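HcgC (Methanococcus maripaludis S2, PDB 5O4J) methylates a pyridinol precursor at carbon with S-adenosylmethionine as donor, probably as a step in making the iron-guanylylpyridinol cofactor of [Fe]-hydrogenase. Local coordinates at residues K87-D90 and L91-Q95; T165-S168 and S169-S172; S175-M178 and T179-D183. All coordinates share one frame; numbering follows the deposited sequence. Where two conformers were deposited one is given.

Interaction 1 of 3, residues K87-D90 and L91-Q95. With SAH (S-adenosyl-L-homocysteine), chain E.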
loop_
_atom_site.group_PDB
_atom_site.type_symbol
_atom_site.label_atom_id
_atom_site.label_comp_id
_atom_site.label_asym_id
_atom_site.label_seq_id
_atom_site.Cartn_x
_atom_site.Cartn_y
_atom_site.Cartn_z
ATOM N N LYS A 87 37.702 -19.240 -12.700
ATOM C CA LYS A 87 38.277 -18.667 -13.910
ATOM C C LYS A 87 37.293 -17.684 -14.539
ATOM O O LYS A 87 36.089 -17.947 -14.598
ATOM C CB LYS A 87 38.622 -19.790 -14.897
ATOM C CG LYS A 87 38.875 -19.375 -16.349
ATOM C CD LYS A 87 40.177 -18.614 -16.532
ATOM C CE LYS A 87 41.329 -19.559 -16.852
ATOM N NZ LYS A 87 42.615 -18.831 -17.039
ATOM N N PHE A 88 37.802 -16.547 -15.004
ATOM C CA PHE A 88 36.977 -15.557 -15.687
ATOM C C PHE A 88 37.343 -15.507 -17.161
ATOM O O PHE A 88 38.524 -15.466 -17.518
ATOM C CB PHE A 88 37.140 -14.159 -15.086
ATOM C CG PHE A 88 36.258 -13.112 -15.731
ATOM C CD1 PHE A 88 34.977 -12.886 -15.264
ATOM C CD2 PHE A 88 36.716 -12.352 -16.794
ATOM C CE1 PHE A 88 34.164 -11.929 -15.841
ATOM C CE2 PHE A 88 35.913 -11.399 -17.383
ATOM C CZ PHE A 88 34.630 -11.181 -16.904
ATOM N N MET A 89 36.320 -15.460 -18.007
ATOM C CA MET A 89 36.481 -15.309 -19.445
ATOM C C MET A 89 35.498 -14.256 -19.912
ATOM O O MET A 89 34.325 -14.306 -19.540
ATOM C CB MET A 89 36.187 -16.614 -20.193
ATOM C CG MET A 89 37.176 -17.732 -20.006
ATOM S SD MET A 89 37.010 -18.825 -21.425
ATOM C CE MET A 89 35.807 -20.015 -20.885
ATOM N N ASP A 90 35.957 -13.313 -20.730
ATOM C CA ASP A 90 34.977 -12.445 -21.353
ATOM C C ASP A 90 34.350 -13.175 -22.536
ATOM O O ASP A 90 34.856 -14.196 -23.015
ATOM C CB ASP A 90 35.594 -11.106 -21.777
ATOM C CG ASP A 90 36.712 -11.258 -22.790
ATOM O OD1 ASP A 90 36.476 -11.847 -23.863
ATOM O OD2 ASP A 90 37.828 -10.763 -22.516
ATOM N N LEU A 91 33.199 -12.664 -22.972
ATOM C CA LEU A 91 32.432 -13.358 -23.997
ATOM C C LEU A 91 33.263 -13.562 -25.258
ATOM O O LEU A 91 33.200 -14.621 -25.888
ATOM C CB LEU A 91 31.151 -12.580 -24.295
ATOM C CG LEU A 91 30.144 -13.245 -25.232
ATOM C CD1 LEU A 91 29.702 -14.592 -24.684
ATOM C CD2 LEU A 91 28.946 -12.343 -25.446
ATOM N N ASN A 92 34.055 -12.558 -25.639
ATOM C CA ASN A 92 34.904 -12.692 -26.819
ATOM C C ASN A 92 35.918 -13.816 -26.648
ATOM O O ASN A 92 36.135 -14.610 -27.570
ATOM C CB ASN A 92 35.622 -11.374 -27.106
ATOM C CG ASN A 92 35.178 -10.740 -28.405
ATOM O OD1 ASN A 92 35.679 -11.079 -29.476
ATOM N ND2 ASN A 92 34.231 -9.810 -28.318
ATOM N N LYS A 93 36.553 -13.897 -25.475
ATOM C CA LYS A 93 37.540 -14.947 -25.242
ATOM C C LYS A 93 36.896 -16.328 -25.271
ATOM O O LYS A 93 37.510 -17.299 -25.734
ATOM C CB LYS A 93 38.243 -14.722 -23.904
ATOM C CG LYS A 93 39.350 -15.728 -23.626
ATOM C CD LYS A 93 39.900 -15.607 -22.220
ATOM C CE LYS A 93 41.001 -16.630 -21.993
ATOM N NZ LYS A 93 41.562 -16.579 -20.616
ATOM N N LEU A 94 35.670 -16.446 -24.761
ATOM C CA LEU A 94 34.973 -17.726 -24.821
ATOM C C LEU A 94 34.695 -18.115 -26.263
ATOM O O LEU A 94 35.012 -19.230 -26.695
ATOM C CB LEU A 94 33.654 -17.650 -24.051
ATOM C CG LEU A 94 32.738 -18.865 -24.249
ATOM C CD1 LEU A 94 33.194 -20.024 -23.375
ATOM C CD2 LEU A 94 31.294 -18.499 -24.007
ATOM N N GLN A 95 34.067 -17.208 -27.015
ATOM C CA GLN A 95 33.668 -17.513 -28.381
ATOM C C GLN A 95 34.871 -17.835 -29.256
ATOM O O GLN A 95 34.750 -18.601 -30.218
ATOM C CB GLN A 95 32.866 -16.341 -28.943
ATOM C CG GLN A 95 31.489 -16.233 -28.302
ATOM C CD GLN A 95 30.624 -15.152 -28.910
ATOM O OE1 GLN A 95 31.096 -14.058 -29.215
ATOM N NE2 GLN A 95 29.343 -15.456 -29.087
HETATM N N SAH E . 19.819 -12.327 -12.820
HETATM C CA SAH E . 21.030 -11.696 -12.214
HETATM C CB SAH E . 21.296 -10.352 -12.888
HETATM C CG SAH E . 21.951 -10.530 -14.256
HETATM S SD SAH E . 22.397 -8.976 -14.988
HETATM C C SAH E . 20.861 -11.466 -10.739
HETATM O O SAH E . 21.796 -10.916 -10.106
HETATM O OXT SAH E . 19.794 -11.819 -10.219
HETATM C "C5'" SAH E . 23.196 -9.502 -16.475
HETATM C "C4'" SAH E . 24.631 -9.969 -16.255
HETATM O "O4'" SAH E . 25.010 -10.801 -17.359
HETATM C "C3'" SAH E . 25.603 -8.806 -16.265
HETATM O "O3'" SAH E . 26.766 -9.095 -15.472
HETATM C "C2'" SAH E . 25.932 -8.696 -17.734
HETATM O "O2'" SAH E . 27.151 -8.002 -18.019
HETATM C "C1'" SAH E . 26.016 -10.149 -18.139
HETATM N N9 SAH E . 25.693 -10.399 -19.552
HETATM C C8 SAH E . 24.723 -9.803 -20.282
HETATM N N7 SAH E . 24.708 -10.326 -21.534
HETATM C C5 SAH E . 25.663 -11.276 -21.584
HETATM C C6 SAH E . 26.170 -12.220 -22.597
HETATM N N6 SAH E . 25.632 -12.238 -23.838
HETATM N N1 SAH E . 27.178 -13.040 -22.242
HETATM C C2 SAH E . 27.715 -13.036 -21.012
HETATM N N3 SAH E . 27.309 -12.204 -20.038
HETATM C C4 SAH E . 26.305 -11.325 -20.274
#
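Asp90 closes the strand 87-90 and, at the N-cap position, opens the helix 91-99, its carboxylate turned back over the first turn. CG sits between the backbone N and the carbonyl carbon (chi1 61°), which brings OD1 round to the amide of Lys93: Lys93 N donates to Asp90 OD1 at 2.6 Å, a short capping bond that meets the oxygen nearly along its C-O axis. The main chain adds the first helical bond, Leu94 N to Asp90 O at 3.0 Å. With an alanine here the amide of Lys93 would probably lose its side-chain acceptor, and the helix start would be held less firmly.

Met89, by contrast, points its CB toward the helix, and from there the chain runs on: CG lies 4.1 Å from CD of Lys93, whose extended chain it crosses at about a right angle; SD passes 4.1 Å from CA of Leu94, and the bend at chi3 (-91°) lays CE against Leu94 CD1 at 3.6 Å. Beyond this apolar contact Lys87 NZ and Lys93 NZ come within 4.4 Å, like charges on two exposed residues, whose mutual repulsion solvent would be expected to weaken. Leu91 faces the other way: its CD2 approaches N6 of the S-adenosyl-L-homocysteine adenine at 3.7 Å. A capped beta-to-alpha junction at an outermost strand, within this chain, of a mixed sheet, with a leucine beside the adenine, is in keeping with a Rossmann-like methyltransferase.

Interaction 2 of 3, residues T165-S168 and S169-S172. With LI (lithium ion), chain I.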
loop_
_atom_site.group_PDB
_atom_site.type_symbol
_atom_site.label_atom_id
_atom_site.label_comp_id
_atom_site.label_asym_id
_atom_site.label_seq_id
_atom_site.Cartn_x
_atom_site.Cartn_y
_atom_site.Cartn_z
ATOM N N THR A 165 12.786 -16.987 -8.638
ATOM C CA THR A 165 12.903 -16.361 -7.329
ATOM C C THR A 165 11.805 -15.322 -7.182
ATOM O O THR A 165 11.717 -14.384 -7.984
ATOM C CB THR A 165 14.285 -15.725 -7.129
ATOM O OG1 THR A 165 15.319 -16.671 -7.441
ATOM C CG2 THR A 165 14.449 -15.290 -5.687
ATOM N N TYR A 166 10.989 -15.483 -6.140
ATOM C CA TYR A 166 9.875 -14.591 -5.863
ATOM C C TYR A 166 9.881 -14.215 -4.389
ATOM O O TYR A 166 10.571 -14.825 -3.563
ATOM C CB TYR A 166 8.525 -15.234 -6.193
ATOM C CG TYR A 166 8.451 -15.862 -7.558
ATOM C CD1 TYR A 166 8.480 -15.086 -8.706
ATOM C CD2 TYR A 166 8.330 -17.242 -7.701
ATOM C CE1 TYR A 166 8.405 -15.670 -9.962
ATOM C CE2 TYR A 166 8.251 -17.828 -8.949
ATOM C CZ TYR A 166 8.290 -17.049 -10.068
ATOM O OH TYR A 166 8.206 -17.654 -11.308
ATOM N N ARG A 167 9.069 -13.224 -4.059
ATOM C CA ARG A 167 8.811 -12.869 -2.671
ATOM C C ARG A 167 7.425 -13.377 -2.282
ATOM O O ARG A 167 6.423 -13.048 -2.932
ATOM C CB ARG A 167 8.922 -11.357 -2.469
ATOM C CG ARG A 167 10.298 -10.809 -2.826
ATOM C CD ARG A 167 10.513 -9.402 -2.264
ATOM N NE ARG A 167 9.597 -8.452 -2.876
ATOM C CZ ARG A 167 8.956 -7.479 -2.239
ATOM N NH1 ARG A 167 8.159 -6.670 -2.915
ATOM N NH2 ARG A 167 9.099 -7.311 -0.936
ATOM N N SER A 168 7.361 -14.203 -1.240
ATOM C CA SER A 168 6.076 -14.681 -0.760
ATOM C C SER A 168 5.219 -13.504 -0.311
ATOM O O SER A 168 5.668 -12.654 0.457
ATOM C CB SER A 168 6.285 -15.665 0.394
ATOM O OG SER A 168 6.736 -14.989 1.553
ATOM N N SER A 169 3.993 -13.438 -0.825
ATOM C CA SER A 169 2.965 -12.453 -0.492
ATOM C C SER A 169 3.241 -11.035 -0.981
ATOM O O SER A 169 2.443 -10.144 -0.682
ATOM C CB SER A 169 2.703 -12.378 1.018
ATOM O OG SER A 169 2.141 -13.592 1.473
ATOM N N LYS A 170 4.329 -10.783 -1.705
ATOM C CA LYS A 170 4.682 -9.428 -2.101
ATOM C C LYS A 170 4.994 -9.380 -3.587
ATOM O O LYS A 170 5.449 -10.364 -4.172
ATOM C CB LYS A 170 5.898 -8.912 -1.310
ATOM C CG LYS A 170 5.655 -8.824 0.185
ATOM C CD LYS A 170 4.691 -7.708 0.510
ATOM C CE LYS A 170 4.765 -7.328 1.982
ATOM N NZ LYS A 170 3.879 -6.173 2.297
ATOM N N PHE A 171 4.796 -8.208 -4.183
ATOM C CA PHE A 171 4.987 -8.036 -5.622
ATOM C C PHE A 171 6.396 -7.536 -5.941
ATOM O O PHE A 171 6.826 -6.501 -5.423
ATOM C CB PHE A 171 3.964 -7.049 -6.187
ATOM C CG PHE A 171 3.977 -6.977 -7.693
ATOM C CD1 PHE A 171 4.918 -6.201 -8.351
ATOM C CD2 PHE A 171 3.070 -7.689 -8.448
ATOM C CE1 PHE A 171 4.945 -6.131 -9.727
ATOM C CE2 PHE A 171 3.098 -7.630 -9.824
ATOM C CZ PHE A 171 4.041 -6.855 -10.468
ATOM N N SER A 172 7.068 -8.221 -6.868
ATOM C CA SER A 172 8.327 -7.774 -7.441
ATOM C C SER A 172 8.296 -8.013 -8.939
ATOM O O SER A 172 7.763 -9.025 -9.398
ATOM C CB SER A 172 9.531 -8.500 -6.820
ATOM O OG SER A 172 9.851 -7.949 -5.543
HETATM LI LI LI I . 2.704 -16.072 1.428
HETATM O O HOH W 1 4.036 -17.968 1.873
#
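A type II beta turn from Arg167 to Lys170 ends the strand 159-167, and the Arg167 side chain folds over the residues that follow it. The turn itself is closed by a weak bond from Lys170 N to Arg167 O (3.3 Å), while the guanidinium adds two further bonds. A bend at chi3 (-65°) turns the group so that its edge faces the returning chain: NE donates to Ser172 OG at 2.7 Å, the hydroxyl tilted 20° from the guanidinium plane, and NH1 donates to Phe171 O at 2.8 Å. That carbonyl oxygen lies near the guanidinium plane, yet the donor stands well above the plane of the carbonyl. Over the centre of one face sits Lys170 CB, 3.5 Å from Arg167 CZ.

This turn leads from the mixed sheet of the Rossmann-like domain towards the helix 177-193, which supplies Asp187 for a salt bridge with Arg167 NH2 and Asp183 for a hydrogen bond with Ser172 OG. At the apex Ser169 OG binds a lithium ion at 2.5 Å, with a water 2.4 Å from the metal as a further ligand. The same hydroxyl is hydrogen-bonded to the Glu194 carbonyl of a third subunit, and Lys170 NZ forms a salt bridge with the carboxylate of that Glu194.

Interaction 3 of 3, residues S175-M178 and T179-D183. With PJL ((3~{E})-3-[(~{E})-3-oxidanylprop-2-enoyl]iminopropanoic acid), chain H; SAH (S-adenosyl-L-homocysteine), chain E.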
loop_
_atom_site.group_PDB
_atom_site.type_symbol
_atom_site.label_atom_id
_atom_site.label_comp_id
_atom_site.label_asym_id
_atom_site.label_seq_id
_atom_site.Cartn_x
_atom_site.Cartn_y
_atom_site.Cartn_z
ATOM N N SER A 175 13.054 -11.259 -10.772
ATOM C CA SER A 175 13.772 -12.120 -9.845
ATOM C C SER A 175 15.207 -11.678 -9.640
ATOM O O SER A 175 15.973 -12.397 -8.982
ATOM C CB SER A 175 13.778 -13.541 -10.395
ATOM O OG SER A 175 14.383 -13.513 -11.674
ATOM N N GLY A 176 15.603 -10.566 -10.256
ATOM C CA GLY A 176 16.983 -10.125 -10.144
ATOM C C GLY A 176 17.333 -9.802 -8.703
ATOM O O GLY A 176 16.515 -9.281 -7.942
ATOM N N THR A 177 18.573 -10.116 -8.326
ATOM C CA THR A 177 19.022 -9.840 -6.962
ATOM C C THR A 177 18.816 -8.373 -6.599
ATOM O O THR A 177 18.282 -8.063 -5.534
ATOM C CB THR A 177 20.481 -10.256 -6.813
ATOM O OG1 THR A 177 20.602 -11.642 -7.176
ATOM C CG2 THR A 177 20.978 -10.080 -5.388
ATOM N N MET A 178 19.226 -7.455 -7.485
ATOM C CA MET A 178 19.064 -6.027 -7.221
ATOM C C MET A 178 17.596 -5.658 -7.015
ATOM O O MET A 178 17.259 -4.943 -6.067
ATOM C CB MET A 178 19.654 -5.214 -8.373
ATOM C CG MET A 178 19.547 -3.690 -8.200
ATOM S SD MET A 178 20.282 -3.029 -6.705
ATOM C CE MET A 178 21.957 -3.653 -6.833
ATOM N N THR A 179 16.717 -6.091 -7.928
ATOM C CA THR A 179 15.286 -5.798 -7.797
ATOM C C THR A 179 14.756 -6.254 -6.443
ATOM O O THR A 179 14.028 -5.520 -5.758
ATOM C CB THR A 179 14.487 -6.486 -8.914
ATOM O OG1 THR A 179 14.868 -5.983 -10.194
ATOM C CG2 THR A 179 12.979 -6.288 -8.735
ATOM N N LEU A 180 15.091 -7.482 -6.063
ATOM C CA LEU A 180 14.592 -8.035 -4.812
ATOM C C LEU A 180 15.110 -7.248 -3.617
ATOM O O LEU A 180 14.359 -6.986 -2.671
ATOM C CB LEU A 180 14.979 -9.504 -4.703
ATOM C CG LEU A 180 14.311 -10.415 -5.731
ATOM C CD1 LEU A 180 14.992 -11.773 -5.747
ATOM C CD2 LEU A 180 12.824 -10.537 -5.442
ATOM N N VAL A 181 16.388 -6.862 -3.643
ATOM C CA VAL A 181 16.964 -6.076 -2.550
ATOM C C VAL A 181 16.241 -4.737 -2.427
ATOM O O VAL A 181 15.854 -4.316 -1.329
ATOM C CB VAL A 181 18.475 -5.893 -2.773
ATOM C CG1 VAL A 181 19.064 -4.845 -1.831
ATOM C CG2 VAL A 181 19.198 -7.228 -2.622
ATOM N N VAL A 182 16.043 -4.055 -3.554
ATOM C CA VAL A 182 15.328 -2.781 -3.562
ATOM C C VAL A 182 13.936 -2.953 -2.971
ATOM O O VAL A 182 13.501 -2.185 -2.110
ATOM C CB VAL A 182 15.265 -2.228 -5.001
ATOM C CG1 VAL A 182 14.295 -1.051 -5.099
ATOM C CG2 VAL A 182 16.655 -1.820 -5.458
ATOM N N ASP A 183 13.214 -3.968 -3.425
ATOM C CA ASP A 183 11.835 -4.134 -2.987
ATOM C C ASP A 183 11.757 -4.536 -1.514
ATOM O O ASP A 183 10.844 -4.114 -0.799
ATOM C CB ASP A 183 11.142 -5.156 -3.877
ATOM C CG ASP A 183 10.877 -4.633 -5.268
ATOM O OD1 ASP A 183 11.009 -3.411 -5.517
ATOM O OD2 ASP A 183 10.518 -5.460 -6.131
HETATM O O14 PJL H . 19.254 -6.798 -11.931
HETATM C C12 PJL H . 18.001 -6.672 -11.771
HETATM O O13 PJL H . 17.404 -6.906 -10.702
HETATM C C10 PJL H . 17.086 -6.216 -12.887
HETATM C C4 PJL H . 17.503 -6.719 -14.243
HETATM N N5 PJL H . 18.371 -6.119 -14.933
HETATM C C6 PJL H . 18.758 -6.524 -16.159
HETATM O O8 PJL H . 19.167 -5.723 -16.985
HETATM C C7 PJL H . 18.693 -7.951 -16.562
HETATM C C2 PJL H . 18.225 -8.885 -15.740
HETATM O O1 PJL H . 18.140 -10.155 -16.062
HETATM N N SAH E . 19.819 -12.327 -12.820
HETATM C CA SAH E . 21.030 -11.696 -12.214
HETATM C CB SAH E . 21.296 -10.352 -12.888
HETATM C CG SAH E . 21.951 -10.530 -14.256
HETATM S SD SAH E . 22.397 -8.976 -14.988
HETATM C C SAH E . 20.861 -11.466 -10.739
HETATM O O SAH E . 21.796 -10.916 -10.106
HETATM O OXT SAH E . 19.794 -11.819 -10.219
HETATM C "C5'" SAH E . 23.196 -9.502 -16.475
HETATM C "C4'" SAH E . 24.631 -9.969 -16.255
HETATM O "O4'" SAH E . 25.010 -10.801 -17.359
HETATM C "C3'" SAH E . 25.603 -8.806 -16.265
HETATM O "O3'" SAH E . 26.766 -9.095 -15.472
HETATM C "C2'" SAH E . 25.932 -8.696 -17.734
HETATM O "O2'" SAH E . 27.151 -8.002 -18.019
HETATM C "C1'" SAH E . 26.016 -10.149 -18.139
HETATM N N9 SAH E . 25.693 -10.399 -19.552
HETATM C C8 SAH E . 24.723 -9.803 -20.282
HETATM N N7 SAH E . 24.708 -10.326 -21.534
HETATM C C5 SAH E . 25.663 -11.276 -21.584
HETATM C C6 SAH E . 26.170 -12.220 -22.597
HETATM N N6 SAH E . 25.632 -12.238 -23.838
HETATM N N1 SAH E . 27.178 -13.040 -22.242
HETATM C C2 SAH E . 27.715 -13.036 -21.012
HETATM N N3 SAH E . 27.309 -12.204 -20.038
HETATM C C4 SAH E . 26.305 -11.325 -20.274
#
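Backbone hydrogen bonds join 175-178 to 179-183 as the opening turns of the helix 177-193. Leu180 N donates to Gly176 O at 3.0 Å, Val181 N to Thr177 O and Val182 N to Met178 O, all close to straight. Gly176 holds the N-cap position.

Hydrogen bonds to the ligands use two amides and one hydroxyl at this helix start. Thr177 N donates to OXT of S-adenosyl-L-homocysteine at 2.8 Å, and the Thr177 hydroxyl, bonded to Ser53 and Lys29, lies beside the same carboxylate. On the other ligand, PJL, a single carboxylate oxygen is gripped twice by one residue: Thr179 N donates to PJL O13 at 3.0 Å, and Thr179 OG1 at 2.7 Å; the hydroxyl is also hydrogen-bonded to Thr174 OG1. Keeping OG1 beside its own backbone N (chi1 -63°) lets hydroxyl and amide reach that oxygen together. The helix N-terminus would be expected to favour both anionic groups. Gly176 CA is 3.3 Å from PJL O13, and a side-chain carbon at this position would run into that oxygen.

An apolar contact is made along one flank: Met178, bent at chi2 and chi3, brings SD to 4.0 Å from CG2 of Val182, which it crosses at a slant. Leu180 differs, packing its CD1 methyl on the carbonyl oxygen of Ser175 at 3.4 Å.

The helix is packed on several sides. Thr177 and Val181 meet the helix 18-37, Leu180 rests on Thr165 and Arg167 of the strand 159-167, and Met178 touches Tyr51 and Leu52 of the loop after the strand 42-48. Tyr200 of a fourth subunit packs on Met178 and Thr179, and Ile202 of that subunit on Val182.

Overall arrangement
Interaction 1 is partly buried at one edge of the mixed sheet, whereas interactions 2 and 3 are buried. Interactions 1 and 2 both reach this sheet and lie on opposite sides of the chain's centre, about 34 Å apart between centres. Interactions 2 and 3 lie about 10 Å apart between centres and touch, notably through Ser172 and Asp183; 165-172 also leads into the helix that 175-183 begins. Interactions 1 and 3 meet S-adenosyl-L-homocysteine at different parts: an apolar side chain beside the adenine in the former, a helix-start amide on the carboxylate in the latter. Interaction 2 instead uses a guanidinium and hydroxyls, and its turn faces other subunits.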